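Local coordinates for Non-structural protein 3 (Porcine deltacoronavirus, PDB 6LN0) that is a multidomain part of the viral replication machinery, combining a macro domain, probably for binding ADP-ribose, with a zinc-binding domain of the papain-like peptidase family, at residues Glu4-Gln8 / Glu113-Tyr117; Ser29-Ala35 / Val83-Val89. Numbering follows the deposited sequence.

Overall arrangement
Both contacts lie in the macro domain at the N-terminal end of this elongated chain, far from the zinc site in the peptidase-like part. Their centres are about 13 Å apart. Along the chain the order is 4-8, 29-35, 83-89, 113-117, so contact 1 brackets contact 2. Contact 2 pairs strands 29-34 and 83-89 inside the six-stranded mixed sheet; contact 1 lies beside it, where the leader into edge strand 10-17 meets the lead-in to strand 117-120. They touch directly: His-116 O accepts from Val-30 N, and Ala-5 packs on Ala-84. The N-terminal residues thereby lie against the start of strand 83-89, beside the lead-in to strand 117-120.

Contact 1. Residues Glu4-Gln8 / Glu113-Tyr117; sequences EAIKQ and EPAHY
At one end of the macro-domain sheet, an inverse gamma turn centred on Pro-114 meets the N-terminal leader just before strand 10-17. Residues 4-5 finish a 3-10 turn; from Ile-6 (phi/psi -82/134) and Lys-7 (-130/137) onward the leader is extended. Pro-114 (-85/88) buries the most surface. Its turn, with a weak hydrogen bond from Ala-115 N to Glu-113 O (3.0 Å), presents Pro-114 O to the leader, where Lys-7 N donates to it at 2.9 Å and an almost straight 178°. The CA atoms of Ile-6 and Ala-115 are 5.1 Å apart. Ala-115 is buried, its CB 3.5 Å from Ala-5 O and its side chain also against Val-30. Lys-7, chi1 m, runs its aliphatic chain past the His-116 backbone to a salt bridge with Asp-27, while the His-116 imidazole hydrogen-bonds Ser-29 and Thr-150. Along the way, Lys-7 CE passes 4.1 Å from His-116 CB.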
ATOM      1  N   GLU A   4      -1.163 -23.307 -42.154  1.00 63.47           N
ATOM      2  CA  GLU A   4      -1.764 -21.982 -42.279  1.00 63.75           C
ATOM      3  C   GLU A   4      -2.291 -21.448 -40.956  1.00 64.76           C
ATOM      4  O   GLU A   4      -2.616 -20.258 -40.880  1.00 66.22           O
ATOM      5  CB  GLU A   4      -2.889 -21.988 -43.325  1.00 68.28           C
ATOM      6  CG  GLU A   4      -4.085 -22.873 -43.011  1.00 64.44           C
ATOM      7  CD  GLU A   4      -3.839 -24.329 -43.372  1.00 70.10           C
ATOM      8  OE1 GLU A   4      -4.807 -25.133 -43.361  1.00 73.15           O
ATOM      9  OE2 GLU A   4      -2.673 -24.664 -43.674  1.00 70.72           O
ATOM     10  N   ALA A   5      -2.365 -22.285 -39.914  1.00 65.57           N
ATOM     11  CA  ALA A   5      -2.915 -21.897 -38.619  1.00 64.55           C
ATOM     12  C   ALA A   5      -1.865 -21.334 -37.662  1.00 66.67           C
ATOM     13  O   ALA A   5      -2.221 -20.885 -36.562  1.00 62.06           O
ATOM     14  CB  ALA A   5      -3.609 -23.100 -37.968  1.00 55.73           C
ATOM     15  N   ILE A   6      -0.595 -21.349 -38.048  1.00 67.40           N
ATOM     16  CA  ILE A   6       0.487 -21.013 -37.133  1.00 70.30           C
ATOM     17  C   ILE A   6       0.634 -19.500 -37.043  1.00 71.51           C
ATOM     18  O   ILE A   6       0.602 -18.788 -38.056  1.00 73.18           O
ATOM     19  CB  ILE A   6       1.794 -21.685 -37.587  1.00 67.98           C
ATOM     20  CG1 ILE A   6       2.940 -21.286 -36.666  1.00 71.71           C
ATOM     21  CG2 ILE A   6       2.142 -21.299 -39.026  1.00 72.48           C
ATOM     22  CD1 ILE A   6       2.717 -21.565 -35.266  1.00 76.79           C
ATOM     23  N   LYS A   7       0.751 -18.989 -35.817  1.00 69.94           N
ATOM     24  CA  LYS A   7       1.133 -17.602 -35.586  1.00 72.22           C
ATOM     25  C   LYS A   7       2.264 -17.567 -34.571  1.00 74.54           C
ATOM     26  O   LYS A   7       2.244 -18.308 -33.585  1.00 78.29           O
ATOM     27  CB  LYS A   7      -0.047 -16.761 -35.099  1.00 73.28           C
ATOM     28  CG  LYS A   7      -1.201 -16.741 -36.059  1.00 66.41           C
ATOM     29  CD  LYS A   7      -2.488 -17.105 -35.366  1.00 66.47           C
ATOM     30  CE  LYS A   7      -3.638 -17.172 -36.380  1.00 70.10           C
ATOM     31  NZ  LYS A   7      -4.208 -15.816 -36.660  1.00 70.84           N
ATOM     32  N   GLN A   8       3.264 -16.730 -34.825  1.00 81.89           N
ATOM     33  CA  GLN A   8       4.415 -16.677 -33.937  1.00 82.10           C
ATOM     34  C   GLN A   8       3.996 -16.136 -32.573  1.00 80.05           C
ATOM     35  O   GLN A   8       3.073 -15.322 -32.478  1.00 77.99           O
ATOM     36  CB  GLN A   8       5.528 -15.810 -34.528  1.00 85.65           C
ATOM     37  CG  GLN A   8       6.142 -16.367 -35.815  1.00 85.80           C
ATOM     38  CD  GLN A   8       5.877 -15.477 -37.022  1.00 91.20           C
ATOM     39  OE1 GLN A   8       5.330 -14.379 -36.890  1.00 90.57           O
ATOM     40  NE2 GLN A   8       6.258 -15.950 -38.207  1.00 88.62           N
ATOM     41  N   GLU A 113       0.129 -25.487 -29.258  1.00 69.31           N
ATOM     42  CA  GLU A 113       0.774 -24.919 -30.429  1.00 68.79           C
ATOM     43  C   GLU A 113       0.386 -23.456 -30.538  1.00 70.11           C
ATOM     44  O   GLU A 113      -0.646 -23.042 -30.005  1.00 70.27           O
ATOM     45  CB  GLU A 113       0.350 -25.673 -31.698  1.00 74.96           C
ATOM     46  CG  GLU A 113       0.369 -27.181 -31.560  1.00 77.43           C
ATOM     47  CD  GLU A 113       1.781 -27.740 -31.569  1.00 87.59           C
ATOM     48  OE1 GLU A 113       2.097 -28.597 -30.702  1.00 85.26           O
ATOM     49  OE2 GLU A 113       2.572 -27.314 -32.448  1.00 85.63           O
ATOM     50  N   PRO A 114       1.185 -22.647 -31.191  1.00 73.10           N
ATOM     51  CA  PRO A 114       0.844 -21.219 -31.254  1.00 72.31           C
ATOM     52  C   PRO A 114      -0.131 -20.921 -32.386  1.00 69.54           C
ATOM     53  O   PRO A 114       0.250 -20.618 -33.521  1.00 68.89           O
ATOM     54  CB  PRO A 114       2.209 -20.546 -31.431  1.00 74.33           C
ATOM     55  CG  PRO A 114       3.030 -21.586 -32.114  1.00 79.68           C
ATOM     56  CD  PRO A 114       2.527 -22.933 -31.727  1.00 73.46           C
ATOM     57  N   ALA A 115      -1.415 -21.037 -32.047  1.00 65.83           N
ATOM     58  CA  ALA A 115      -2.528 -20.870 -32.967  1.00 63.66           C
ATOM     59  C   ALA A 115      -3.627 -20.105 -32.250  1.00 60.08           C
ATOM     60  O   ALA A 115      -3.580 -19.908 -31.030  1.00 59.98           O
ATOM     61  CB  ALA A 115      -3.069 -22.220 -33.460  1.00 54.96           C
ATOM     62  N   HIS A 116      -4.637 -19.691 -33.016  1.00 58.39           N
ATOM     63  CA  HIS A 116      -5.815 -19.040 -32.457  1.00 58.45           C
ATOM     64  C   HIS A 116      -6.861 -20.099 -32.135  1.00 56.49           C
ATOM     65  O   HIS A 116      -7.435 -20.713 -33.037  1.00 60.21           O
ATOM     66  CB  HIS A 116      -6.401 -18.003 -33.406  1.00 53.80           C
ATOM     67  CG  HIS A 116      -7.767 -17.552 -32.993  1.00 65.08           C
ATOM     68  ND1 HIS A 116      -8.873 -17.658 -33.811  1.00 63.44           N
ATOM     69  CD2 HIS A 116      -8.215 -17.039 -31.819  1.00 64.50           C
ATOM     70  CE1 HIS A 116      -9.936 -17.202 -33.172  1.00 64.86           C
ATOM     71  NE2 HIS A 116      -9.565 -16.820 -31.962  1.00 66.31           N
ATOM     72  N   TYR A 117      -7.140 -20.279 -30.856  1.00 59.12           N
ATOM     73  CA  TYR A 117      -8.066 -21.295 -30.390  1.00 55.50           C
ATOM     74  C   TYR A 117      -9.436 -20.688 -30.128  1.00 58.59           C
ATOM     75  O   TYR A 117      -9.548 -19.570 -29.613  1.00 61.62           O
ATOM     76  CB  TYR A 117      -7.540 -21.942 -29.116  1.00 55.34           C
ATOM     77  CG  TYR A 117      -6.320 -22.797 -29.332  1.00 55.42           C
ATOM     78  CD1 TYR A 117      -6.445 -24.141 -29.669  1.00 54.49           C
ATOM     79  CD2 TYR A 117      -5.044 -22.276 -29.184  1.00 57.19           C
ATOM     80  CE1 TYR A 117      -5.335 -24.943 -29.867  1.00 56.28           C
ATOM     81  CE2 TYR A 117      -3.927 -23.073 -29.383  1.00 59.36           C
ATOM     82  CZ  TYR A 117      -4.077 -24.402 -29.721  1.00 60.98           C
ATOM     83  OH  TYR A 117      -2.976 -25.204 -29.910  1.00 62.99           O
TER

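Contact 2. Residues Ser29-Ala35 / Val83-Val89; sequences SVLVNPA and VACILHV
Strands 29-34 and 83-89 run parallel, their axes 4.5 Å apart at closest and turned by -29°. Ser-29 pairs with Val-83; a beta bulge at Ala-84 (phi/psi -73/-37) then shifts the register by one, so Val-30 faces Cys-85, and the pairing continues to Pro-34 with Val-89. At the bulge Ser-29 O takes two donors, Ala-84 N at 2.8 Å and, weakly, Cys-85 N at 3.4 Å. Beyond it the hydrogen bonds alternate: Leu-31 N to Cys-85 O (3.0 Å), Leu-87 N to Leu-31 O (2.9 Å), Asn-33 N to Leu-87 O (2.7 Å), Val-89 N to Asn-33 O (3.3 Å) and Ala-35 N to Val-89 O (3.0 Å). Val-30 pairs with His-116 and Val-118, Val-32 with Val-118 and Ile-86 with Thr-73 by backbone hydrogen bonds. Ser-29 OG hydrogen-bonds His-116 ND1 and Asp-27 N, and Val-83 O accepts from Ser-75 OG. Asn-33 ND2 hydrogen-bonds Asn-41; His-88, chi1 m, hydrogen-bonds Tyr-57 and Leu-71 O. On one face Val-30 CG2 meets Cys-85 SG at 3.7 Å and Val-32 CG1 meets Val-89 CG2 at 3.8 Å. Strand 29-34 lies between 117-120 and 83-89 in the macro domain's six-stranded mixed sheet, with helix 44-53 on the Leu-31, Asn-33 and Ile-86 face.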
ATOM      1  N   SER A  29      -8.451 -20.643 -37.558  1.00 58.42           N
ATOM      2  CA  SER A  29      -8.528 -20.975 -36.152  1.00 55.38           C
ATOM      3  C   SER A  29      -8.560 -22.479 -35.948  1.00 53.96           C
ATOM      4  O   SER A  29      -8.936 -23.248 -36.832  1.00 55.24           O
ATOM      5  CB  SER A  29      -9.771 -20.343 -35.528  1.00 58.57           C
ATOM      6  OG  SER A  29      -9.876 -18.966 -35.863  1.00 60.23           O
ATOM      7  N   VAL A  30      -8.146 -22.891 -34.758  1.00 55.47           N
ATOM      8  CA  VAL A  30      -8.384 -24.244 -34.287  1.00 48.71           C
ATOM      9  C   VAL A  30      -9.677 -24.196 -33.498  1.00 56.72           C
ATOM     10  O   VAL A  30      -9.745 -23.570 -32.439  1.00 53.84           O
ATOM     11  CB  VAL A  30      -7.232 -24.763 -33.430  1.00 52.20           C
ATOM     12  CG1 VAL A  30      -7.623 -26.097 -32.777  1.00 52.26           C
ATOM     13  CG2 VAL A  30      -5.994 -24.913 -34.287  1.00 55.12           C
ATOM     14  N   LEU A  31     -10.712 -24.833 -34.029  1.00 55.06           N
ATOM     15  CA  LEU A  31     -11.998 -24.886 -33.359  1.00 50.64           C
ATOM     16  C   LEU A  31     -12.035 -26.153 -32.532  1.00 48.13           C
ATOM     17  O   LEU A  31     -11.909 -27.252 -33.085  1.00 51.79           O
ATOM     18  CB  LEU A  31     -13.129 -24.860 -34.380  1.00 46.91           C
ATOM     19  CG  LEU A  31     -14.547 -24.999 -33.860  1.00 51.31           C
ATOM     20  CD1 LEU A  31     -14.939 -23.754 -33.074  1.00 53.92           C
ATOM     21  CD2 LEU A  31     -15.494 -25.221 -35.030  1.00 53.27           C
ATOM     22  N   VAL A  32     -12.190 -26.008 -31.212  1.00 44.60           N
ATOM     23  CA  VAL A  32     -12.235 -27.162 -30.321  1.00 48.52           C
ATOM     24  C   VAL A  32     -13.655 -27.709 -30.256  1.00 47.74           C
ATOM     25  O   VAL A  32     -14.626 -26.958 -30.112  1.00 45.26           O
ATOM     26  CB  VAL A  32     -11.727 -26.815 -28.907  1.00 48.12           C
ATOM     27  CG1 VAL A  32     -11.722 -28.067 -28.076  1.00 48.07           C
ATOM     28  CG2 VAL A  32     -10.324 -26.224 -28.942  1.00 50.25           C
ATOM     29  N   ASN A  33     -13.768 -29.030 -30.320  1.00 49.17           N
ATOM     30  CA  ASN A  33     -15.051 -29.733 -30.305  1.00 53.76           C
ATOM     31  C   ASN A  33     -15.115 -30.619 -29.072  1.00 50.31           C
ATOM     32  O   ASN A  33     -14.399 -31.636 -29.003  1.00 49.77           O
ATOM     33  CB  ASN A  33     -15.224 -30.570 -31.576  1.00 51.47           C
ATOM     34  CG  ASN A  33     -16.556 -31.331 -31.623  1.00 59.55           C
ATOM     35  OD1 ASN A  33     -16.882 -32.137 -30.735  1.00 58.83           O
ATOM     36  ND2 ASN A  33     -17.321 -31.093 -32.686  1.00 62.62           N
ATOM     37  N   PRO A  34     -15.939 -30.302 -28.091  1.00 54.68           N
ATOM     38  CA  PRO A  34     -16.026 -31.135 -26.885  1.00 53.97           C
ATOM     39  C   PRO A  34     -16.945 -32.323 -27.140  1.00 59.45           C
ATOM     40  O   PRO A  34     -18.164 -32.175 -27.266  1.00 59.43           O
ATOM     41  CB  PRO A  34     -16.597 -30.167 -25.836  1.00 53.39           C
ATOM     42  CG  PRO A  34     -16.548 -28.798 -26.469  1.00 52.04           C
ATOM     43  CD  PRO A  34     -16.713 -29.065 -27.942  1.00 57.61           C
ATOM     44  N   ALA A  35     -16.353 -33.510 -27.219  1.00 52.87           N
ATOM     45  CA  ALA A  35     -16.948 -34.637 -27.898  1.00 56.74           C
ATOM     46  C   ALA A  35     -16.980 -35.841 -26.975  1.00 64.58           C
ATOM     47  O   ALA A  35     -16.394 -35.839 -25.887  1.00 63.66           O
ATOM     48  CB  ALA A  35     -16.170 -34.981 -29.177  1.00 56.11           C
ATOM     49  N   VAL A  83     -12.042 -21.481 -40.275  1.00 54.51           N
ATOM     50  CA  VAL A  83     -11.643 -22.556 -39.376  1.00 54.50           C
ATOM     51  C   VAL A  83     -10.628 -23.429 -40.106  1.00 58.10           C
ATOM     52  O   VAL A  83     -10.966 -24.107 -41.084  1.00 53.04           O
ATOM     53  CB  VAL A  83     -12.853 -23.377 -38.915  1.00 52.17           C
ATOM     54  CG1 VAL A  83     -12.418 -24.491 -37.995  1.00 50.55           C
ATOM     55  CG2 VAL A  83     -13.852 -22.486 -38.227  1.00 54.65           C
ATOM     56  N   ALA A  84      -9.373 -23.406 -39.633  1.00 52.56           N
ATOM     57  CA  ALA A  84      -8.335 -24.197 -40.279  1.00 50.69           C
ATOM     58  C   ALA A  84      -8.512 -25.675 -39.989  1.00 52.30           C
ATOM     59  O   ALA A  84      -8.249 -26.513 -40.855  1.00 55.30           O
ATOM     60  CB  ALA A  84      -6.947 -23.741 -39.833  1.00 52.56           C
ATOM     61  N   CYS A  85      -8.944 -26.018 -38.777  1.00 52.16           N
ATOM     62  CA  CYS A  85      -9.140 -27.416 -38.427  1.00 48.99           C
ATOM     63  C   CYS A  85      -9.976 -27.504 -37.156  1.00 51.97           C
ATOM     64  O   CYS A  85     -10.267 -26.497 -36.505  1.00 48.29           O
ATOM     65  CB  CYS A  85      -7.800 -28.124 -38.252  1.00 53.00           C
ATOM     66  SG  CYS A  85      -6.806 -27.369 -36.952  1.00 58.64           S
ATOM     67  N   ILE A  86     -10.349 -28.739 -36.814  1.00 51.21           N
ATOM     68  CA  ILE A  86     -11.218 -29.052 -35.690  1.00 45.99           C
ATOM     69  C   ILE A  86     -10.486 -30.033 -34.789  1.00 46.65           C
ATOM     70  O   ILE A  86      -9.990 -31.058 -35.257  1.00 46.65           O
ATOM     71  CB  ILE A  86     -12.562 -29.641 -36.158  1.00 46.32           C
ATOM     72  CG1 ILE A  86     -13.385 -28.569 -36.865  1.00 51.58           C
ATOM     73  CG2 ILE A  86     -13.361 -30.230 -34.993  1.00 45.19           C
ATOM     74  CD1 ILE A  86     -14.480 -29.120 -37.767  1.00 48.35           C
ATOM     75  N   LEU A  87     -10.432 -29.724 -33.502  1.00 41.89           N
ATOM     76  CA  LEU A  87      -9.736 -30.551 -32.533  1.00 47.57           C
ATOM     77  C   LEU A  87     -10.770 -31.157 -31.593  1.00 47.19           C
ATOM     78  O   LEU A  87     -11.642 -30.441 -31.091  1.00 49.16           O
ATOM     79  CB  LEU A  87      -8.700 -29.705 -31.778  1.00 46.02           C
ATOM     80  CG  LEU A  87      -7.851 -30.287 -30.654  1.00 43.15           C
ATOM     81  CD1 LEU A  87      -7.185 -31.565 -31.077  1.00 38.18           C
ATOM     82  CD2 LEU A  87      -6.808 -29.247 -30.188  1.00 46.48           C
ATOM     83  N   HIS A  88     -10.691 -32.462 -31.377  1.00 43.10           N
ATOM     84  CA  HIS A  88     -11.686 -33.189 -30.601  1.00 50.61           C
ATOM     85  C   HIS A  88     -11.060 -33.648 -29.302  1.00 52.32           C
ATOM     86  O   HIS A  88     -10.016 -34.304 -29.321  1.00 55.06           O
ATOM     87  CB  HIS A  88     -12.223 -34.423 -31.346  1.00 46.87           C
ATOM     88  CG  HIS A  88     -12.806 -34.112 -32.683  1.00 50.06           C
ATOM     89  ND1 HIS A  88     -12.029 -33.786 -33.773  1.00 50.89           N
ATOM     90  CD2 HIS A  88     -14.093 -34.066 -33.108  1.00 56.83           C
ATOM     91  CE1 HIS A  88     -12.814 -33.560 -34.816  1.00 55.13           C
ATOM     92  NE2 HIS A  88     -14.071 -33.714 -34.438  1.00 52.75           N
ATOM     93  N   VAL A  89     -11.728 -33.356 -28.186  1.00 48.80           N
ATOM     94  CA  VAL A  89     -11.302 -33.823 -26.876  1.00 57.90           C
ATOM     95  C   VAL A  89     -12.515 -34.227 -26.052  1.00 57.72           C
ATOM     96  O   VAL A  89     -13.594 -33.638 -26.166  1.00 55.41           O
ATOM     97  CB  VAL A  89     -10.487 -32.748 -26.148  1.00 53.48           C
ATOM     98  CG1 VAL A  89      -9.121 -32.682 -26.767  1.00 48.80           C
ATOM     99  CG2 VAL A  89     -11.199 -31.412 -26.261  1.00 52.85           C
TER